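Local coordinates for protein design 2L4HC2_11 (Synthetic construct, PDB 5J2L), which was designed from scratch to assemble into a homodimer of helical hairpins, with buried hydrogen-bond networks meant to make the pairing specific, at residues K23-I28 and Q61-K66; R29-E34 and I50-E55. All coordinates share one frame; numbering follows the deposited sequence.

Interaction 1: residues K23-I28 and Q61-K66; sequences KDTEEI and QEQSEK
Q63 reaches across from helix 46-80 and gives its amide nitrogen to the hydroxyl of T25 on helix 7-41. The bond from NE2 of Q63 to OG1 of T25 is 2.8 Å long and moderately bent, 148° at the hydrogen, with the hydroxyl tilted a little from the amide plane. The glutamine can span the gap because its chain is drawn out: CG stands anti to the backbone N (chi1 180°) and the chain stays extended beyond it. It crosses the side chain of T25 at about a right angle. NE2 also bonds to OE1 of Q21, one turn earlier on helix 7-41. Threonine suits its buried place because its hydroxyl can accept from Q63 while also bonding to the main-chain O of Q21. Linked polar groups of this kind, closed inside a two-helix hairpin that pairs with a second copy, are consistent with the buried hydrogen-bond networks by which the design was meant to gain specificity. The two segments run antiparallel, 160° between their directions and 11.2 Å apart at the axes, a gap that a long side chain such as glutamine can span.

Van der Waals contacts of carbon against the amide are slight. CB of D24 sits 4.1 Å from NE2 of Q63, its carboxylate being turned to K20, and CD1 of I28 comes within 4.3 Å of OE1 of Q63. The branched aliphatic I28 suits this buried place, with apolar packing on I56 and L60.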
ATOM      1  N   LYS A  23      -4.259  11.266  -0.952  1.00 27.14           N
ATOM      2  CA  LYS A  23      -3.059  12.026  -1.282  1.00 30.45           C
ATOM      3  C   LYS A  23      -1.811  11.154  -1.096  1.00 27.75           C
ATOM      4  O   LYS A  23      -0.914  11.153  -1.943  1.00 31.11           O
ATOM      5  CB  LYS A  23      -3.008  13.291  -0.422  1.00 35.22           C
ATOM      6  CG  LYS A  23      -4.106  14.294  -0.770  1.00 46.36           C
ATOM      7  CD  LYS A  23      -4.114  15.501   0.172  1.00 54.72           C
ATOM      8  CE  LYS A  23      -5.312  16.403  -0.112  1.00 56.22           C
ATOM      9  NZ  LYS A  23      -5.392  17.550   0.837  1.00 66.83           N
ATOM     10  N   ASP A  24      -1.787  10.382  -0.013  1.00 26.15           N
ATOM     11  CA  ASP A  24      -0.660   9.510   0.284  1.00 28.29           C
ATOM     12  C   ASP A  24      -0.504   8.446  -0.815  1.00 30.73           C
ATOM     13  O   ASP A  24       0.619   8.143  -1.234  1.00 22.49           O
ATOM     14  CB  ASP A  24      -0.808   8.877   1.684  1.00 28.13           C
ATOM     15  CG  ASP A  24      -0.614   9.901   2.839  1.00 44.60           C
ATOM     16  OD1 ASP A  24      -0.084  10.955   2.581  1.00 48.78           O
ATOM     17  OD2 ASP A  24      -0.998   9.622   3.956  1.00 42.47           O
ATOM     18  N   THR A  25      -1.630   7.899  -1.289  1.00 23.70           N
ATOM     19  CA  THR A  25      -1.603   6.905  -2.370  1.00 26.92           C
ATOM     20  C   THR A  25      -0.968   7.488  -3.616  1.00 23.47           C
ATOM     21  O   THR A  25      -0.172   6.819  -4.276  1.00 26.17           O
ATOM     22  CB  THR A  25      -3.000   6.364  -2.720  1.00 30.36           C
ATOM     23  OG1 THR A  25      -3.561   5.672  -1.599  1.00 27.17           O
ATOM     24  CG2 THR A  25      -2.910   5.406  -3.900  1.00 42.54           C
ATOM     25  N   GLU A  26      -1.322   8.735  -3.942  1.00 19.81           N
ATOM     26  CA  GLU A  26      -0.767   9.368  -5.133  1.00 33.97           C
ATOM     27  C   GLU A  26       0.746   9.541  -4.983  1.00 28.48           C
ATOM     28  O   GLU A  26       1.485   9.398  -5.954  1.00 27.20           O
ATOM     29  CB  GLU A  26      -1.451  10.713  -5.433  1.00 30.51           C
ATOM     30  CG  GLU A  26      -0.956  11.389  -6.711  1.00 50.51           C
ATOM     31  CD  GLU A  26      -1.242  10.597  -7.966  1.00 61.10           C
ATOM     32  OE1 GLU A  26      -2.193   9.845  -7.984  1.00 60.61           O
ATOM     33  OE2 GLU A  26      -0.495  10.745  -8.907  1.00 61.28           O
ATOM     34  N   GLU A  27       1.196   9.850  -3.775  1.00 23.08           N
ATOM     35  CA  GLU A  27       2.620  10.002  -3.541  1.00 19.42           C
ATOM     36  C   GLU A  27       3.337   8.668  -3.722  1.00 20.15           C
ATOM     37  O   GLU A  27       4.389   8.615  -4.347  1.00 22.38           O
ATOM     38  CB  GLU A  27       2.892  10.558  -2.151  1.00 21.88           C
ATOM     39  CG  GLU A  27       2.444  11.991  -1.951  1.00 27.24           C
ATOM     40  CD  GLU A  27       2.799  12.524  -0.593  1.00 31.68           C
ATOM     41  OE1 GLU A  27       3.385  11.798   0.181  1.00 42.45           O
ATOM     42  OE2 GLU A  27       2.500  13.665  -0.336  1.00 36.26           O
ATOM     43  N   ILE A  28       2.760   7.592  -3.195  1.00 22.04           N
ATOM     44  CA  ILE A  28       3.340   6.259  -3.336  1.00 19.68           C
ATOM     45  C   ILE A  28       3.451   5.869  -4.799  1.00 21.45           C
ATOM     46  O   ILE A  28       4.469   5.318  -5.220  1.00 18.53           O
ATOM     47  CB  ILE A  28       2.553   5.217  -2.526  1.00 23.65           C
ATOM     48  CG1 ILE A  28       2.779   5.495  -1.027  1.00 27.14           C
ATOM     49  CG2 ILE A  28       2.933   3.790  -2.920  1.00 18.82           C
ATOM     50  CD1 ILE A  28       1.851   4.742  -0.108  1.00 28.72           C
ATOM     51  N   GLN A  61       2.356  -0.081   4.568  1.00 24.08           N
ATOM     52  CA  GLN A  61       1.957  -0.702   5.816  1.00 28.00           C
ATOM     53  C   GLN A  61       1.273   0.323   6.713  1.00 25.19           C
ATOM     54  O   GLN A  61       0.264   0.025   7.352  1.00 23.82           O
ATOM     55  CB  GLN A  61       3.163  -1.320   6.496  1.00 26.91           C
ATOM     56  CG  GLN A  61       3.728  -2.524   5.769  1.00 29.36           C
ATOM     57  CD  GLN A  61       4.985  -3.051   6.436  1.00 32.63           C
ATOM     58  OE1 GLN A  61       5.702  -2.320   7.127  1.00 47.85           O
ATOM     59  NE2 GLN A  61       5.265  -4.329   6.239  1.00 35.71           N
ATOM     60  N   GLU A  62       1.813   1.532   6.744  1.00 20.27           N
ATOM     61  CA  GLU A  62       1.203   2.591   7.531  1.00 24.58           C
ATOM     62  C   GLU A  62      -0.180   2.942   7.001  1.00 26.69           C
ATOM     63  O   GLU A  62      -1.120   3.131   7.776  1.00 27.84           O
ATOM     64  CB  GLU A  62       2.092   3.835   7.570  1.00 29.26           C
ATOM     65  CG  GLU A  62       3.365   3.670   8.388  1.00 35.28           C
ATOM     66  CD  GLU A  62       4.213   4.916   8.441  1.00 57.73           C
ATOM     67  OE1 GLU A  62       4.053   5.780   7.609  1.00 56.33           O
ATOM     68  OE2 GLU A  62       5.022   5.009   9.336  1.00 53.63           O
ATOM     69  N   GLN A  63      -0.310   3.016   5.682  1.00 18.29           N
ATOM     70  CA  GLN A  63      -1.593   3.326   5.076  1.00 21.98           C
ATOM     71  C   GLN A  63      -2.627   2.281   5.440  1.00 19.04           C
ATOM     72  O   GLN A  63      -3.751   2.610   5.820  1.00 22.05           O
ATOM     73  CB  GLN A  63      -1.469   3.483   3.553  1.00 20.55           C
ATOM     74  CG  GLN A  63      -2.789   3.805   2.891  1.00 27.79           C
ATOM     75  CD  GLN A  63      -2.652   4.210   1.443  1.00 36.94           C
ATOM     76  OE1 GLN A  63      -2.185   3.453   0.582  1.00 35.62           O
ATOM     77  NE2 GLN A  63      -3.070   5.445   1.181  1.00 24.87           N
ATOM     78  N   SER A  64      -2.225   1.039   5.316  1.00 22.01           N
ATOM     79  CA  SER A  64      -3.030  -0.114   5.611  1.00 23.13           C
ATOM     80  C   SER A  64      -3.561  -0.060   7.047  1.00 22.59           C
ATOM     81  O   SER A  64      -4.756  -0.248   7.272  1.00 23.54           O
ATOM     82  CB  SER A  64      -2.200  -1.352   5.355  1.00 22.23           C
ATOM     83  OG  SER A  64      -2.911  -2.512   5.636  1.00 27.56           O
ATOM     84  N   GLU A  65      -2.678   0.232   8.000  1.00 25.19           N
ATOM     85  CA  GLU A  65      -3.092   0.297   9.401  1.00 29.40           C
ATOM     86  C   GLU A  65      -4.074   1.434   9.635  1.00 28.84           C
ATOM     87  O   GLU A  65      -5.039   1.262  10.381  1.00 31.77           O
ATOM     88  CB  GLU A  65      -1.887   0.412  10.313  1.00 28.56           C
ATOM     89  CG  GLU A  65      -1.045  -0.857  10.342  1.00 44.18           C
ATOM     90  CD  GLU A  65      -1.835  -2.061  10.806  1.00 58.89           C
ATOM     91  OE1 GLU A  65      -2.529  -1.951  11.792  1.00 60.52           O
ATOM     92  OE2 GLU A  65      -1.749  -3.089  10.170  1.00 53.25           O
ATOM     93  N   LYS A  66      -3.889   2.567   8.959  1.00 26.52           N
ATOM     94  CA  LYS A  66      -4.846   3.649   9.112  1.00 24.04           C
ATOM     95  C   LYS A  66      -6.193   3.283   8.538  1.00 28.37           C
ATOM     96  O   LYS A  66      -7.223   3.623   9.120  1.00 25.77           O
ATOM     97  CB  LYS A  66      -4.327   4.956   8.512  1.00 30.05           C
ATOM     98  CG  LYS A  66      -3.293   5.627   9.397  1.00 41.29           C
ATOM     99  CD  LYS A  66      -3.977   6.090  10.682  1.00 49.28           C
ATOM    100  CE  LYS A  66      -3.000   6.629  11.718  1.00 61.99           C
ATOM    101  NZ  LYS A  66      -3.706   6.982  12.992  1.00 62.53           N
TER

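Interaction 2: residues R29-E34 and I50-E55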
ATOM      1  N   ARG A  29       2.399   6.157  -5.557  1.00 19.23           N
ATOM      2  CA  ARG A  29       2.378   5.869  -6.977  1.00 22.62           C
ATOM      3  C   ARG A  29       3.479   6.650  -7.698  1.00 19.36           C
ATOM      4  O   ARG A  29       4.194   6.092  -8.526  1.00 19.04           O
ATOM      5  CB  ARG A  29       1.036   6.180  -7.585  1.00 26.69           C
ATOM      6  CG  ARG A  29       0.935   5.764  -9.040  1.00 45.94           C
ATOM      7  CD  ARG A  29      -0.399   6.044  -9.624  1.00 60.36           C
ATOM      8  NE  ARG A  29      -0.505   5.476 -10.959  1.00 81.29           N
ATOM      9  CZ  ARG A  29      -0.077   6.068 -12.089  1.00 79.35           C
ATOM     10  NH1 ARG A  29       0.479   7.261 -12.043  1.00 63.85           N
ATOM     11  NH2 ARG A  29      -0.216   5.438 -13.245  1.00 83.94           N
ATOM     12  N   LYS A  30       3.617   7.931  -7.381  1.00 21.95           N
ATOM     13  CA  LYS A  30       4.662   8.737  -8.001  1.00 21.79           C
ATOM     14  C   LYS A  30       6.053   8.233  -7.656  1.00 24.82           C
ATOM     15  O   LYS A  30       6.906   8.146  -8.542  1.00 20.88           O
ATOM     16  CB  LYS A  30       4.521  10.210  -7.620  1.00 28.65           C
ATOM     17  CG  LYS A  30       3.333  10.899  -8.279  1.00 41.98           C
ATOM     18  CD  LYS A  30       3.245  12.363  -7.875  1.00 51.13           C
ATOM     19  CE  LYS A  30       2.064  13.054  -8.560  1.00 66.51           C
ATOM     20  NZ  LYS A  30       1.921  14.474  -8.133  1.00 65.84           N
ATOM     21  N   ARG A  31       6.270   7.865  -6.394  1.00 18.45           N
ATOM     22  CA  ARG A  31       7.563   7.343  -5.973  1.00 16.99           C
ATOM     23  C   ARG A  31       7.912   6.035  -6.671  1.00 19.06           C
ATOM     24  O   ARG A  31       9.054   5.856  -7.081  1.00 19.74           O
ATOM     25  CB  ARG A  31       7.629   7.158  -4.474  1.00 22.37           C
ATOM     26  CG  ARG A  31       7.787   8.434  -3.691  1.00 23.37           C
ATOM     27  CD  ARG A  31       9.132   9.000  -3.967  1.00 26.60           C
ATOM     28  NE  ARG A  31      10.158   8.105  -3.467  1.00 27.04           N
ATOM     29  CZ  ARG A  31      11.328   7.809  -4.071  1.00 32.93           C
ATOM     30  NH1 ARG A  31      11.671   8.330  -5.233  1.00 29.01           N
ATOM     31  NH2 ARG A  31      12.148   6.964  -3.480  1.00 25.88           N
ATOM     32  N   LEU A  32       6.951   5.130  -6.819  1.00 15.32           N
ATOM     33  CA  LEU A  32       7.236   3.876  -7.513  1.00 17.47           C
ATOM     34  C   LEU A  32       7.643   4.134  -8.973  1.00 17.53           C
ATOM     35  O   LEU A  32       8.522   3.445  -9.495  1.00 18.44           O
ATOM     36  CB  LEU A  32       6.044   2.911  -7.385  1.00 15.87           C
ATOM     37  CG  LEU A  32       5.873   2.277  -5.979  1.00 15.67           C
ATOM     38  CD1 LEU A  32       4.528   1.572  -5.881  1.00 16.62           C
ATOM     39  CD2 LEU A  32       7.005   1.269  -5.754  1.00 19.78           C
ATOM     40  N   LYS A  33       7.027   5.135  -9.618  1.00 21.22           N
ATOM     41  CA  LYS A  33       7.428   5.510 -10.983  1.00 19.62           C
ATOM     42  C   LYS A  33       8.858   5.999 -11.002  1.00 25.12           C
ATOM     43  O   LYS A  33       9.639   5.629 -11.882  1.00 23.62           O
ATOM     44  CB  LYS A  33       6.518   6.601 -11.561  1.00 27.22           C
ATOM     45  CG  LYS A  33       5.132   6.142 -11.944  1.00 24.15           C
ATOM     46  CD  LYS A  33       4.287   7.306 -12.475  1.00 38.31           C
ATOM     47  CE  LYS A  33       4.791   7.791 -13.838  1.00 47.43           C
ATOM     48  NZ  LYS A  33       3.967   8.913 -14.387  1.00 55.30           N
ATOM     49  N   GLU A  34       9.202   6.827 -10.015  1.00 19.68           N
ATOM     50  CA  GLU A  34      10.543   7.375  -9.916  1.00 23.02           C
ATOM     51  C   GLU A  34      11.562   6.252  -9.728  1.00 22.63           C
ATOM     52  O   GLU A  34      12.625   6.238 -10.358  1.00 23.10           O
ATOM     53  CB  GLU A  34      10.618   8.397  -8.765  1.00 18.18           C
ATOM     54  CG  GLU A  34       9.842   9.685  -9.003  1.00 20.31           C
ATOM     55  CD  GLU A  34       9.771  10.604  -7.791  1.00 26.79           C
ATOM     56  OE1 GLU A  34      10.436  10.355  -6.817  1.00 27.59           O
ATOM     57  OE2 GLU A  34       9.013  11.545  -7.833  1.00 35.92           O
ATOM     58  N   ILE A  50      16.966  -0.975  -3.219  1.00 20.60           N
ATOM     59  CA  ILE A  50      16.334  -1.760  -2.174  1.00 20.29           C
ATOM     60  C   ILE A  50      15.913  -0.859  -1.013  1.00 19.97           C
ATOM     61  O   ILE A  50      14.827  -1.022  -0.451  1.00 17.63           O
ATOM     62  CB  ILE A  50      17.253  -2.896  -1.692  1.00 18.68           C
ATOM     63  CG1 ILE A  50      17.430  -3.925  -2.813  1.00 24.73           C
ATOM     64  CG2 ILE A  50      16.663  -3.563  -0.457  1.00 17.03           C
ATOM     65  CD1 ILE A  50      18.510  -4.957  -2.541  1.00 24.92           C
ATOM     66  N   LYS A  51      16.778   0.081  -0.651  1.00 22.64           N
ATOM     67  CA  LYS A  51      16.455   1.025   0.411  1.00 22.14           C
ATOM     68  C   LYS A  51      15.195   1.817   0.077  1.00 18.32           C
ATOM     69  O   LYS A  51      14.337   2.015   0.932  1.00 23.81           O
ATOM     70  CB  LYS A  51      17.608   1.970   0.695  1.00 24.49           C
ATOM     71  CG  LYS A  51      17.276   2.946   1.818  1.00 27.38           C
ATOM     72  CD  LYS A  51      18.446   3.843   2.173  1.00 39.49           C
ATOM     73  CE  LYS A  51      18.028   4.838   3.251  1.00 52.39           C
ATOM     74  NZ  LYS A  51      19.148   5.720   3.670  1.00 59.79           N
ATOM     75  N   GLU A  52      15.092   2.294  -1.158  1.00 20.70           N
ATOM     76  CA  GLU A  52      13.922   3.083  -1.520  1.00 19.93           C
ATOM     77  C   GLU A  52      12.642   2.229  -1.503  1.00 18.95           C
ATOM     78  O   GLU A  52      11.589   2.704  -1.078  1.00 21.08           O
ATOM     79  CB  GLU A  52      14.145   3.800  -2.864  1.00 21.76           C
ATOM     80  CG  GLU A  52      15.216   4.898  -2.758  1.00 29.46           C
ATOM     81  CD  GLU A  52      15.401   5.784  -3.975  1.00 57.42           C
ATOM     82  OE1 GLU A  52      14.427   6.146  -4.599  1.00 48.05           O
ATOM     83  OE2 GLU A  52      16.531   6.125  -4.259  1.00 63.85           O
ATOM     84  N   LEU A  53      12.737   0.973  -1.931  1.00 18.33           N
ATOM     85  CA  LEU A  53      11.577   0.096  -1.940  1.00 17.54           C
ATOM     86  C   LEU A  53      11.148  -0.287  -0.518  1.00 18.57           C
ATOM     87  O   LEU A  53       9.954  -0.389  -0.237  1.00 18.68           O
ATOM     88  CB  LEU A  53      11.866  -1.114  -2.808  1.00 16.00           C
ATOM     89  CG  LEU A  53      11.970  -0.788  -4.302  1.00 16.46           C
ATOM     90  CD1 LEU A  53      12.465  -2.009  -5.066  1.00 20.23           C
ATOM     91  CD2 LEU A  53      10.591  -0.352  -4.807  1.00 17.83           C
ATOM     92  N   ARG A  54      12.137  -0.455   0.361  1.00 20.21           N
ATOM     93  CA  ARG A  54      11.950  -0.730   1.766  1.00 24.84           C
ATOM     94  C   ARG A  54      11.039   0.358   2.350  1.00 22.66           C
ATOM     95  O   ARG A  54      10.073   0.062   3.056  1.00 21.13           O
ATOM     96  CB  ARG A  54      13.337  -0.807   2.456  1.00 31.69           C
ATOM     97  CG  ARG A  54      13.374  -1.182   3.924  1.00 44.48           C
ATOM     98  CD  ARG A  54      14.772  -1.317   4.500  1.00 42.47           C
ATOM     99  NE  ARG A  54      15.504  -2.483   3.988  1.00 37.18           N
ATOM    100  CZ  ARG A  54      16.627  -2.493   3.224  1.00 32.91           C
ATOM    101  NH1 ARG A  54      17.249  -1.378   2.889  1.00 24.19           N
ATOM    102  NH2 ARG A  54      17.116  -3.666   2.831  1.00 27.15           N
ATOM    103  N   GLU A  55      11.341   1.615   2.010  1.00 20.83           N
ATOM    104  CA  GLU A  55      10.566   2.769   2.462  1.00 19.26           C
ATOM    105  C   GLU A  55       9.139   2.764   1.889  1.00 19.78           C
ATOM    106  O   GLU A  55       8.189   3.074   2.609  1.00 19.40           O
ATOM    107  CB  GLU A  55      11.325   4.060   2.144  1.00 23.45           C
ATOM    108  CG  GLU A  55      10.603   5.366   2.510  1.00 22.44           C
ATOM    109  CD  GLU A  55      10.266   5.523   3.974  1.00 37.92           C
ATOM    110  OE1 GLU A  55      10.739   4.763   4.787  1.00 43.38           O
ATOM    111  OE2 GLU A  55       9.527   6.431   4.280  1.00 41.38           O
TER
HETATM  112  O   HOH W   1      11.462   5.521  -1.270  1.00 26.60           O
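R31 and E52 form a salt bridge across the flank of the antiparallel helical hairpin, beside a buried leucine pair that belongs to the core of the dimeric bundle. On the packed side, CD2 of L32 meets CD2 of L53 at 4.0 Å, the two side chains crossing at about a right angle. Leucine suits both places, since its branched end can reach into the interior: L32 also packs on I56 and on Q61 of the second subunit, and L53 on I35 and on I57 of the second subunit.

The other side is more open and is built of charge and water. Here NH2 of R31 gives an almost straight bond to OE1 of E52, 2.7 Å and 173°. The oxygen lies close to the guanidinium plane, but on the carboxylate it is approached from the anti side and 35° out of plane. The bends of the arginine at chi2 (-68°) and chi3 bring the guanidinium where NH2 meets E52 and NH1 meets OE1 of E34, 2.9 Å away on its own helix. This network probably offsets the like charges of the two glutamates, whose OE1 atoms stay 6.2 Å apart. A water bridges the two helices: it accepts a bond from NH2 of R31 at 2.7 Å and donates one to the main-chain O of E52 at 2.8 Å.

How the interactions relate
Interactions 1 and 2 are successive levels of the same hairpin, with centres about 13 Å apart. Residues 23-28 run straight on into 29-34 along helix 7-41, whereas on helix 46-80 the order is reversed, as antiparallel pairing requires: 50-55 comes before 61-66. Interaction 2 thus lies nearer the turn, about 13 Å from the centre of the chain, and interaction 1 almost at that centre, about 1 Å away. I56, between the two segments of helix 46-80, is packed by I28 from one level and by R31 and L32 from the other. Both levels also touch the second subunit, so each joins the fold of the hairpin to dimer assembly.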